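Putative CRISPR-associated endoribonuclease-like protein Cas6nc (Pyrococcus horikoshii, PDB 3QJL) binds CRISPR RNA as a Cas6-family protein of the prokaryotic adaptive immune system, forming a homodimer when crystallized with it. Local coordinates at residues 140-145 against 149-154; 195-200 against 234-239; 183-188 against 217-222. All coordinates share one frame; numbering follows the deposited sequence.

Interaction 1 (140-145 against 149-154). With nucleotides of chain D.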
# COMPACT_ATOMS: atom_id res chain seq x y z
N THR A 140 -13.15 17.35 -8.20
CA THR A 140 -13.32 18.28 -9.30
C THR A 140 -14.61 17.89 -9.99
O THR A 140 -15.17 16.83 -9.72
CB THR A 140 -12.13 18.19 -10.28
OG1 THR A 140 -12.16 19.30 -11.18
CG2 THR A 140 -12.19 16.90 -11.08
N VAL A 141 -15.09 18.76 -10.86
CA VAL A 141 -16.24 18.45 -11.71
C VAL A 141 -15.80 18.07 -13.13
O VAL A 141 -14.91 18.71 -13.71
CB VAL A 141 -17.22 19.62 -11.78
CG1 VAL A 141 -17.91 19.65 -13.14
CG2 VAL A 141 -18.23 19.53 -10.65
N LYS A 142 -16.42 17.04 -13.69
CA LYS A 142 -16.11 16.65 -15.06
C LYS A 142 -17.38 16.28 -15.81
O LYS A 142 -18.28 15.65 -15.24
CB LYS A 142 -15.12 15.49 -15.08
CG LYS A 142 -14.69 15.06 -16.47
CD LYS A 142 -13.66 13.93 -16.42
CE LYS A 142 -14.29 12.60 -16.01
NZ LYS A 142 -15.26 12.10 -17.04
N PHE A 143 -17.49 16.69 -17.07
CA PHE A 143 -18.60 16.24 -17.90
C PHE A 143 -18.36 14.77 -18.20
O PHE A 143 -17.34 14.41 -18.80
CB PHE A 143 -18.69 17.01 -19.22
CG PHE A 143 -18.74 18.50 -19.06
CD1 PHE A 143 -19.92 19.15 -18.77
CD2 PHE A 143 -17.58 19.26 -19.23
CE1 PHE A 143 -19.96 20.53 -18.63
CE2 PHE A 143 -17.61 20.64 -19.09
CZ PHE A 143 -18.80 21.28 -18.79
N GLU A 144 -19.29 13.93 -17.78
CA GLU A 144 -19.27 12.51 -18.12
C GLU A 144 -20.69 12.16 -18.54
O GLU A 144 -21.62 12.24 -17.73
CB GLU A 144 -18.81 11.68 -16.91
CG GLU A 144 -18.38 10.26 -17.24
CD GLU A 144 -18.19 9.42 -15.98
OE1 GLU A 144 -17.77 9.99 -14.95
OE2 GLU A 144 -18.47 8.20 -16.03
N GLY A 145 -20.87 11.79 -19.80
CA GLY A 145 -22.21 11.75 -20.37
C GLY A 145 -22.75 13.17 -20.40
O GLY A 145 -22.08 14.09 -20.86
N ARG A 149 -21.01 15.50 -12.98
CA ARG A 149 -20.80 14.67 -11.80
C ARG A 149 -19.45 14.98 -11.16
O ARG A 149 -18.67 15.77 -11.70
CB ARG A 149 -20.94 13.19 -12.16
CG ARG A 149 -20.20 12.80 -13.43
CD ARG A 149 -20.45 11.34 -13.82
NE ARG A 149 -21.81 11.10 -14.33
CZ ARG A 149 -22.08 10.38 -15.42
NH1 ARG A 149 -21.10 9.82 -16.12
NH2 ARG A 149 -23.34 10.21 -15.82
N HIS A 150 -19.19 14.33 -10.04
CA HIS A 150 -17.97 14.57 -9.29
C HIS A 150 -16.85 13.66 -9.75
O HIS A 150 -17.01 12.43 -9.78
CB HIS A 150 -18.21 14.35 -7.79
CG HIS A 150 -19.18 15.31 -7.19
ND1 HIS A 150 -18.82 16.59 -6.81
CD2 HIS A 150 -20.50 15.18 -6.88
CE1 HIS A 150 -19.88 17.21 -6.30
NE2 HIS A 150 -20.90 16.38 -6.33
N TRP A 151 -15.72 14.24 -10.12
CA TRP A 151 -14.55 13.42 -10.40
C TRP A 151 -13.51 13.58 -9.30
O TRP A 151 -13.12 14.70 -8.97
CB TRP A 151 -13.95 13.76 -11.77
CG TRP A 151 -13.05 12.67 -12.23
CD1 TRP A 151 -11.69 12.67 -12.21
CD2 TRP A 151 -13.45 11.39 -12.71
NE1 TRP A 151 -11.21 11.47 -12.69
CE2 TRP A 151 -12.28 10.67 -13.00
CE3 TRP A 151 -14.69 10.79 -12.96
CZ2 TRP A 151 -12.31 9.37 -13.51
CZ3 TRP A 151 -14.72 9.51 -13.46
CH2 TRP A 151 -13.54 8.81 -13.73
N ASP A 152 -13.06 12.46 -8.74
CA ASP A 152 -12.07 12.49 -7.66
C ASP A 152 -10.63 12.52 -8.18
O ASP A 152 -10.31 11.90 -9.19
CB ASP A 152 -12.29 11.31 -6.71
CG ASP A 152 -13.66 11.33 -6.07
OD1 ASP A 152 -14.21 12.44 -5.88
OD2 ASP A 152 -14.19 10.24 -5.78
N LEU A 153 -9.77 13.26 -7.49
CA LEU A 153 -8.41 13.44 -7.96
C LEU A 153 -7.45 12.77 -7.02
O LEU A 153 -7.77 12.56 -5.84
CB LEU A 153 -8.07 14.92 -8.05
CG LEU A 153 -8.84 15.77 -9.05
CD1 LEU A 153 -8.33 17.20 -9.03
CD2 LEU A 153 -8.70 15.15 -10.43
N TYR A 154 -6.29 12.41 -7.55
CA TYR A 154 -5.17 11.93 -6.77
C TYR A 154 -3.95 12.76 -7.14
O TYR A 154 -3.96 13.47 -8.14
CB TYR A 154 -4.85 10.48 -7.09
CG TYR A 154 -5.99 9.49 -7.04
CD1 TYR A 154 -6.39 8.92 -5.84
CD2 TYR A 154 -6.63 9.08 -8.20
CE1 TYR A 154 -7.40 7.99 -5.80
CE2 TYR A 154 -7.64 8.15 -8.17
CZ TYR A 154 -8.03 7.61 -6.97
OH TYR A 154 -9.04 6.68 -6.94
P A D 10 -15.42 1.06 -11.77
OP1 A D 10 -16.50 0.04 -11.84
OP2 A D 10 -14.24 0.91 -12.66
O5' A D 10 -16.04 2.52 -11.96
C5' A D 10 -17.29 2.86 -11.38
C4' A D 10 -17.75 4.23 -11.83
O4' A D 10 -16.98 5.26 -11.13
C3' A D 10 -17.58 4.51 -13.33
O3' A D 10 -18.61 5.40 -13.77
C2' A D 10 -16.25 5.26 -13.35
O2' A D 10 -16.04 6.05 -14.51
C1' A D 10 -16.39 6.11 -12.09
N9 A D 10 -15.12 6.63 -11.57
C8 A D 10 -13.87 6.08 -11.73
N7 A D 10 -12.91 6.78 -11.20
C5 A D 10 -13.56 7.87 -10.66
C6 A D 10 -13.08 8.98 -9.96
N6 A D 10 -11.78 9.13 -9.69
N1 A D 10 -13.98 9.90 -9.54
C2 A D 10 -15.28 9.71 -9.83
N3 A D 10 -15.85 8.70 -10.49
C4 A D 10 -14.93 7.80 -10.89
P A D 12 -25.78 3.04 -10.96
OP1 A D 12 -25.56 1.59 -10.78
OP2 A D 12 -25.94 3.57 -12.34
O5' A D 12 -26.98 3.53 -10.04
C5' A D 12 -27.95 4.47 -10.51
C4' A D 12 -28.14 5.60 -9.53
O4' A D 12 -26.90 6.33 -9.41
C3' A D 12 -29.19 6.63 -9.92
O3' A D 12 -29.73 7.24 -8.75
C2' A D 12 -28.38 7.65 -10.71
O2' A D 12 -28.91 8.96 -10.69
C1' A D 12 -27.00 7.59 -10.04
N9 A D 12 -25.89 7.68 -10.99
C8 A D 12 -25.84 7.04 -12.21
N7 A D 12 -24.74 7.25 -12.88
C5 A D 12 -24.00 8.07 -12.04
C6 A D 12 -22.73 8.65 -12.18
N6 A D 12 -21.97 8.46 -13.26
N1 A D 12 -22.26 9.42 -11.17
C2 A D 12 -23.04 9.59 -10.10
N3 A D 12 -24.25 9.10 -9.84
C4 A D 12 -24.69 8.34 -10.87
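Lys142 lies side by side with Trp151, its CE set over one face of the indole, 3.8 Å from the centroid of the six-membered ring. The ammonium continues over the same face in a cation-pi contact, with NZ 4.7 Å from that centroid. The base of A10 of chain D lies over the middle of the opposite face, so the indole is sandwiched between a cation and a purine, a place that suits a large, electron-rich aromatic. Trp151 CG stands anti to the backbone N (chi1 -162°), which raises the indole from the strand into this slot, while Thr140 CG2 fills in at its edge. A10 is also read by the backbone next door: Asp152 N donates to its N1 over 2.8 Å, nearly straight at 176°, and its N6 donates to Asp152 O. The whole is carried by a two-stranded antiparallel beta hairpin, 138-143 with 148-153, at the protein surface. Thr140 and Trp151 form one hydrogen-bonded pair, Thr140 N to Trp151 O at 2.8 Å, and Lys142 and Arg149 another. Near the turn, Glu144 OE2 makes a salt bridge to Arg149 NH1 at 3.1 Å, carboxylate and guanidinium planes almost perpendicular. Farther out, Asp152 OD1 pairs with Arg139 and OD2 accepts from the backbone of Arg205, tying the base-reading strand to strand 204-215.

Interaction 2 (195-200 against 234-239). With nucleotides of chain D.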
# COMPACT_ATOMS: atom_id res chain seq x y z
N THR A 195 -8.05 4.65 -2.54
CA THR A 195 -9.04 3.89 -1.80
C THR A 195 -10.41 4.36 -2.26
O THR A 195 -10.56 5.52 -2.67
CB THR A 195 -8.84 4.09 -0.29
OG1 THR A 195 -9.47 3.04 0.46
CG2 THR A 195 -9.37 5.44 0.15
N ARG A 196 -11.40 3.47 -2.24
CA ARG A 196 -12.77 3.85 -2.58
C ARG A 196 -13.66 3.59 -1.39
O ARG A 196 -13.73 2.47 -0.90
CB ARG A 196 -13.31 3.07 -3.80
CG ARG A 196 -14.66 3.62 -4.30
CD ARG A 196 -15.41 2.66 -5.21
NE ARG A 196 -15.56 1.35 -4.59
CZ ARG A 196 -16.47 0.45 -4.96
NH1 ARG A 196 -17.32 0.74 -5.92
NH2 ARG A 196 -16.55 -0.73 -4.36
N LEU A 197 -14.35 4.63 -0.92
CA LEU A 197 -15.25 4.47 0.23
C LEU A 197 -16.69 4.76 -0.14
O LEU A 197 -16.98 5.71 -0.88
CB LEU A 197 -14.81 5.34 1.40
CG LEU A 197 -13.44 4.94 1.93
CD1 LEU A 197 -12.84 6.08 2.69
CD2 LEU A 197 -13.52 3.69 2.78
N MET A 198 -17.58 3.93 0.37
CA MET A 198 -18.99 4.18 0.19
C MET A 198 -19.47 4.95 1.41
O MET A 198 -19.49 4.41 2.51
CB MET A 198 -19.76 2.87 0.07
CG MET A 198 -21.25 3.06 -0.18
SD MET A 198 -22.08 1.53 -0.64
CE MET A 198 -21.56 0.43 0.70
N VAL A 199 -19.81 6.22 1.22
CA VAL A 199 -20.37 7.02 2.31
C VAL A 199 -21.82 7.31 1.98
O VAL A 199 -22.14 8.00 1.00
CB VAL A 199 -19.55 8.33 2.60
CG1 VAL A 199 -18.17 8.27 1.98
CG2 VAL A 199 -20.30 9.58 2.15
N GLY A 200 -22.71 6.73 2.77
CA GLY A 200 -24.12 6.80 2.49
C GLY A 200 -24.45 6.06 1.21
O GLY A 200 -24.10 4.89 1.04
N LEU A 234 -16.43 14.29 7.39
CA LEU A 234 -16.97 12.96 7.18
C LEU A 234 -15.99 11.85 7.55
O LEU A 234 -16.28 10.68 7.32
CB LEU A 234 -17.40 12.77 5.72
CG LEU A 234 -18.89 12.74 5.39
CD1 LEU A 234 -19.70 13.44 6.45
CD2 LEU A 234 -19.10 13.39 4.03
N GLY A 235 -14.84 12.22 8.11
CA GLY A 235 -13.79 11.25 8.39
C GLY A 235 -12.66 11.14 7.37
O GLY A 235 -12.00 10.09 7.27
N PHE A 236 -12.44 12.20 6.60
CA PHE A 236 -11.37 12.24 5.61
C PHE A 236 -10.35 13.32 5.94
O PHE A 236 -10.68 14.34 6.51
CB PHE A 236 -11.94 12.55 4.21
CG PHE A 236 -12.79 11.45 3.63
CD1 PHE A 236 -12.21 10.31 3.10
CD2 PHE A 236 -14.18 11.57 3.58
CE1 PHE A 236 -12.99 9.30 2.55
CE2 PHE A 236 -14.96 10.56 3.03
CZ PHE A 236 -14.37 9.43 2.52
N GLY A 237 -9.10 13.08 5.54
CA GLY A 237 -8.11 14.13 5.50
C GLY A 237 -7.21 14.24 6.71
O GLY A 237 -6.24 14.99 6.71
N MET A 238 -7.51 13.50 7.76
CA MET A 238 -6.66 13.60 8.94
C MET A 238 -5.26 13.07 8.67
O MET A 238 -5.09 11.96 8.15
CB MET A 238 -7.29 12.88 10.13
CG MET A 238 -6.57 13.08 11.44
SD MET A 238 -7.66 12.57 12.78
CE MET A 238 -6.54 12.66 14.17
N VAL A 239 -4.25 13.85 9.01
CA VAL A 239 -2.89 13.36 8.92
C VAL A 239 -2.25 13.32 10.30
O VAL A 239 -2.84 13.73 11.29
CB VAL A 239 -2.04 14.22 7.97
CG1 VAL A 239 -2.72 14.35 6.64
CG2 VAL A 239 -1.81 15.60 8.57
P U D 8 -9.36 -5.59 -4.18
OP1 U D 8 -9.04 -6.69 -5.13
OP2 U D 8 -8.41 -4.45 -4.06
O5' U D 8 -10.81 -5.04 -4.47
C5' U D 8 -11.92 -5.91 -4.51
C4' U D 8 -13.20 -5.13 -4.37
O4' U D 8 -13.23 -4.47 -3.08
C3' U D 8 -13.41 -4.02 -5.38
O3' U D 8 -14.00 -4.50 -6.58
C2' U D 8 -14.29 -3.02 -4.64
O2' U D 8 -15.66 -3.39 -4.77
C1' U D 8 -13.87 -3.23 -3.18
N1 U D 8 -12.95 -2.17 -2.70
C2 U D 8 -13.51 -0.96 -2.35
O2 U D 8 -14.71 -0.76 -2.45
N3 U D 8 -12.64 -0.00 -1.90
C4 U D 8 -11.28 -0.12 -1.74
O4 U D 8 -10.63 0.83 -1.32
C5 U D 8 -10.77 -1.41 -2.11
C6 U D 8 -11.60 -2.37 -2.56
P A D 9 -13.46 -4.05 -8.03
OP1 A D 9 -14.36 -4.68 -9.03
OP2 A D 9 -12.00 -4.36 -8.08
O5' A D 9 -13.69 -2.48 -8.04
C5' A D 9 -15.01 -1.94 -8.05
C4' A D 9 -14.99 -0.47 -8.38
O4' A D 9 -14.28 0.23 -7.32
C3' A D 9 -14.29 -0.12 -9.68
O3' A D 9 -14.88 1.07 -10.25
C2' A D 9 -12.87 0.18 -9.22
O2' A D 9 -12.13 1.05 -10.07
C1' A D 9 -13.08 0.80 -7.82
N9 A D 9 -12.00 0.48 -6.89
C8 A D 9 -11.62 -0.79 -6.52
N7 A D 9 -10.59 -0.85 -5.72
C5 A D 9 -10.25 0.48 -5.55
C6 A D 9 -9.23 1.07 -4.80
N6 A D 9 -8.35 0.38 -4.07
N1 A D 9 -9.14 2.41 -4.84
C2 A D 9 -10.03 3.10 -5.58
N3 A D 9 -11.04 2.65 -6.32
C4 A D 9 -11.10 1.31 -6.27
P G D 11 -20.02 4.83 -14.26
OP1 G D 11 -19.76 3.59 -15.04
OP2 G D 11 -20.73 5.96 -14.92
O5' G D 11 -20.75 4.47 -12.88
C5' G D 11 -21.80 3.51 -12.83
C4' G D 11 -22.41 3.41 -11.45
O4' G D 11 -21.38 3.64 -10.44
C3' G D 11 -23.53 4.41 -11.14
O3' G D 11 -24.51 3.79 -10.31
C2' G D 11 -22.81 5.50 -10.35
O2' G D 11 -23.65 6.24 -9.48
C1' G D 11 -21.77 4.69 -9.58
N9 G D 11 -20.57 5.46 -9.22
C8 G D 11 -20.30 6.81 -9.37
N7 G D 11 -19.12 7.15 -8.93
C5 G D 11 -18.58 5.96 -8.48
C6 G D 11 -17.32 5.69 -7.90
O6 G D 11 -16.40 6.48 -7.67
N1 G D 11 -17.19 4.35 -7.59
C2 G D 11 -18.17 3.40 -7.82
N2 G D 11 -17.87 2.15 -7.46
N3 G D 11 -19.35 3.62 -8.35
C4 G D 11 -19.47 4.92 -8.65
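The backbones of 195-200 and 234-239 stay well apart, with Leu197 and Phe236 CA atoms 10.2 Å from each other and no hydrogen bond between the segments, so side chains alone bridge them. Leu197 reaches across with CD1, which meets Phe236 CE1 obliquely, the two side chains running antiparallel to one another. Val199 CG1 comes to the ring edge, 4.0 Å from Phe236 CZ, and its CG2 lies 4.4 Å from Leu234 CD2. Branched aliphatics and a flat phenyl suit this buried, purely apolar join, to which Ile204 adds by touching both Val199 and Phe236. Arg196 points away from it, to the RNA. Its backbone N donates to O4 of U8 of chain D over 2.9 Å, and its O accepts from U8 N3 at the same distance, a pairing of backbone and uracil edge. Thr195 OG1 donates to O4 as well. With CG anti to the backbone N (chi1 -171°) and a bend at chi3, the arginine brings NH2 within 2.7 Å of U8 O2. The end of strand 192-197 thus reads uracil through its backbone and packs its other side on the loop before strand 239-242, where Gly235 and Gly237 flank Phe236, within the C-terminal ferredoxin-like RAMP domain.

Interaction 3 (183-188 against 217-222)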
# COMPACT_ATOMS: atom_id res chain seq x y z
N ARG A 183 -0.27 31.87 1.13
CA ARG A 183 -1.09 30.85 0.48
C ARG A 183 -0.35 29.86 -0.44
O ARG A 183 -0.98 29.06 -1.13
CB ARG A 183 -2.26 31.49 -0.26
CG ARG A 183 -2.07 32.96 -0.54
CD ARG A 183 -3.40 33.67 -0.65
NE ARG A 183 -3.41 34.94 0.07
CZ ARG A 183 -3.26 36.13 -0.51
NH1 ARG A 183 -3.09 36.21 -1.83
NH2 ARG A 183 -3.28 37.23 0.22
N ASP A 184 0.97 29.95 -0.50
CA ASP A 184 1.71 29.03 -1.36
C ASP A 184 2.18 27.80 -0.61
O ASP A 184 2.78 27.90 0.46
CB ASP A 184 2.91 29.74 -2.01
CG ASP A 184 2.49 30.90 -2.89
OD1 ASP A 184 1.43 30.81 -3.56
OD2 ASP A 184 3.22 31.92 -2.92
N PHE A 185 1.90 26.63 -1.18
CA PHE A 185 2.47 25.38 -0.67
C PHE A 185 2.47 24.26 -1.70
O PHE A 185 1.71 24.29 -2.67
CB PHE A 185 1.74 24.93 0.60
CG PHE A 185 0.39 24.35 0.34
CD1 PHE A 185 -0.74 25.15 0.37
CD2 PHE A 185 0.24 23.00 0.11
CE1 PHE A 185 -1.99 24.61 0.15
CE2 PHE A 185 -1.02 22.45 -0.11
CZ PHE A 185 -2.14 23.26 -0.09
N THR A 186 3.32 23.26 -1.49
CA THR A 186 3.34 22.09 -2.34
C THR A 186 3.34 20.86 -1.47
O THR A 186 3.71 20.94 -0.30
CB THR A 186 4.63 22.01 -3.19
OG1 THR A 186 5.77 22.14 -2.33
CG2 THR A 186 4.66 23.10 -4.24
N ILE A 187 2.93 19.73 -2.03
CA ILE A 187 3.16 18.45 -1.38
C ILE A 187 3.83 17.52 -2.37
O ILE A 187 3.50 17.53 -3.55
CB ILE A 187 1.85 17.82 -0.89
CG1 ILE A 187 1.17 17.07 -2.03
CG2 ILE A 187 0.91 18.86 -0.30
CD1 ILE A 187 -0.03 16.29 -1.58
N GLU A 188 4.79 16.72 -1.93
CA GLU A 188 5.27 15.67 -2.80
C GLU A 188 5.07 14.28 -2.20
O GLU A 188 5.49 14.00 -1.08
CB GLU A 188 6.71 15.90 -3.30
CG GLU A 188 7.81 15.55 -2.33
CD GLU A 188 9.17 15.55 -3.01
OE1 GLU A 188 9.22 15.24 -4.23
OE2 GLU A 188 10.17 15.87 -2.34
N GLU A 217 3.14 28.15 6.48
CA GLU A 217 3.16 27.59 7.82
C GLU A 217 1.78 27.62 8.51
O GLU A 217 1.51 26.81 9.39
CB GLU A 217 4.22 28.29 8.68
CG GLU A 217 5.61 28.31 8.03
CD GLU A 217 6.72 28.62 9.04
OE1 GLU A 217 6.45 29.27 10.08
OE2 GLU A 217 7.88 28.21 8.78
N GLU A 218 0.91 28.53 8.09
CA GLU A 218 -0.46 28.56 8.59
C GLU A 218 -1.38 27.51 7.97
O GLU A 218 -2.23 26.93 8.66
CB GLU A 218 -1.08 29.94 8.43
CG GLU A 218 -0.21 30.89 7.66
CD GLU A 218 -0.83 32.27 7.54
OE1 GLU A 218 -1.73 32.61 8.36
OE2 GLU A 218 -0.43 33.01 6.62
N ILE A 219 -1.24 27.27 6.66
CA ILE A 219 -2.05 26.23 6.00
C ILE A 219 -1.65 24.87 6.55
O ILE A 219 -2.51 24.01 6.76
CB ILE A 219 -1.92 26.29 4.47
CG1 ILE A 219 -2.66 27.52 3.93
CG2 ILE A 219 -2.50 25.03 3.82
CD1 ILE A 219 -2.38 27.81 2.48
N ALA A 220 -0.35 24.68 6.80
CA ALA A 220 0.13 23.45 7.45
C ALA A 220 -0.54 23.23 8.81
O ALA A 220 -1.04 22.13 9.09
CB ALA A 220 1.65 23.47 7.60
N ARG A 221 -0.55 24.25 9.66
CA ARG A 221 -1.25 24.13 10.93
C ARG A 221 -2.71 23.79 10.66
O ARG A 221 -3.29 22.90 11.30
CB ARG A 221 -1.14 25.41 11.78
CG ARG A 221 0.03 25.39 12.78
CD ARG A 221 0.28 26.76 13.45
NE ARG A 221 -0.86 27.27 14.22
CZ ARG A 221 -1.01 27.18 15.55
NH1 ARG A 221 -0.09 26.57 16.30
NH2 ARG A 221 -2.09 27.70 16.14
N PHE A 222 -3.30 24.47 9.69
CA PHE A 222 -4.72 24.27 9.38
C PHE A 222 -5.04 22.83 8.98
O PHE A 222 -6.00 22.25 9.48
CB PHE A 222 -5.22 25.22 8.30
CG PHE A 222 -6.70 25.12 8.08
CD1 PHE A 222 -7.59 25.70 8.97
CD2 PHE A 222 -7.19 24.41 7.02
CE1 PHE A 222 -8.94 25.59 8.78
CE2 PHE A 222 -8.55 24.29 6.83
CZ PHE A 222 -9.43 24.89 7.71
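The Phe185 ring meets Ile219 at CD1 and CE1, and it is the CG2 methyl that comes closest, 3.7 Å from Phe185 CE1, approaching obliquely to the ring. The CD1 methyl of Ile219 takes the neighbouring ring atom, standing 3.8 Å from Phe185 CD1, so both ends of the isoleucine bear on the same side of the phenyl. The Phe185 and Ile219 side chains run nearly perpendicular to each other. Tyr213 of strand 204-215 also meets the Phe185 ring, the two planes only about 10° apart, and Met161 of helix 160-176 touches it too. Phe185 holds CG between its backbone N and carbonyl carbon (chi1 75°), which swings the ring off the strand toward the helix. Ile219 has CG2 anti to its backbone N and CG1 beside that N (chi1 -72°), spreading its two arms so that CG2 serves the ring while CD1 extends to the backbone of Arg183, 3.9 Å from its CA. Beta-branched isoleucine suits such a place, since it offers two separate apolar arms from one helical position, and a phenyl gives them a broad surface to rest on.

This is helix-on-sheet packing of the ferredoxin-like (alpha+beta) fold of the Cas6 family: helix 217-226 follows strand 204-215, and its first turn lies against the start of strand 185-189, which pairs antiparallel with 204-215. Backbone bonds of Asp184 with Ser216 and of Thr186 with Ala214 join the strand to its neighbour. At the start of the helix, Ser216 OG accepts from Ile219 N. Glu218 OE2 accepts from the backbone N of Asp182, linking the helix to the chain that leads into strand 185-189, and Phe185 O accepts from Arg165 of helix 160-176.

Overall arrangement
Interactions 2 and 3 are buried and apolar, with no hydrogen bond between their segments, whereas interaction 1 is a surface contact held by backbone hydrogen bonds, a salt bridge and a cation-pi contact. Strands 185-189 and 192-197, which follow each other in the chain, bring interactions 3 and 2 to the same antiparallel sheet, their centres about 21 Å apart. The hairpin of interaction 1 is a separate two-stranded unit, yet its centre is about 17 Å from that of interaction 2, and both present backbone and side chains to bases of the same RNA chain. Interaction 3 instead packs a helix on the sheet, with its nearest atom about 7 Å from the nucleic acid.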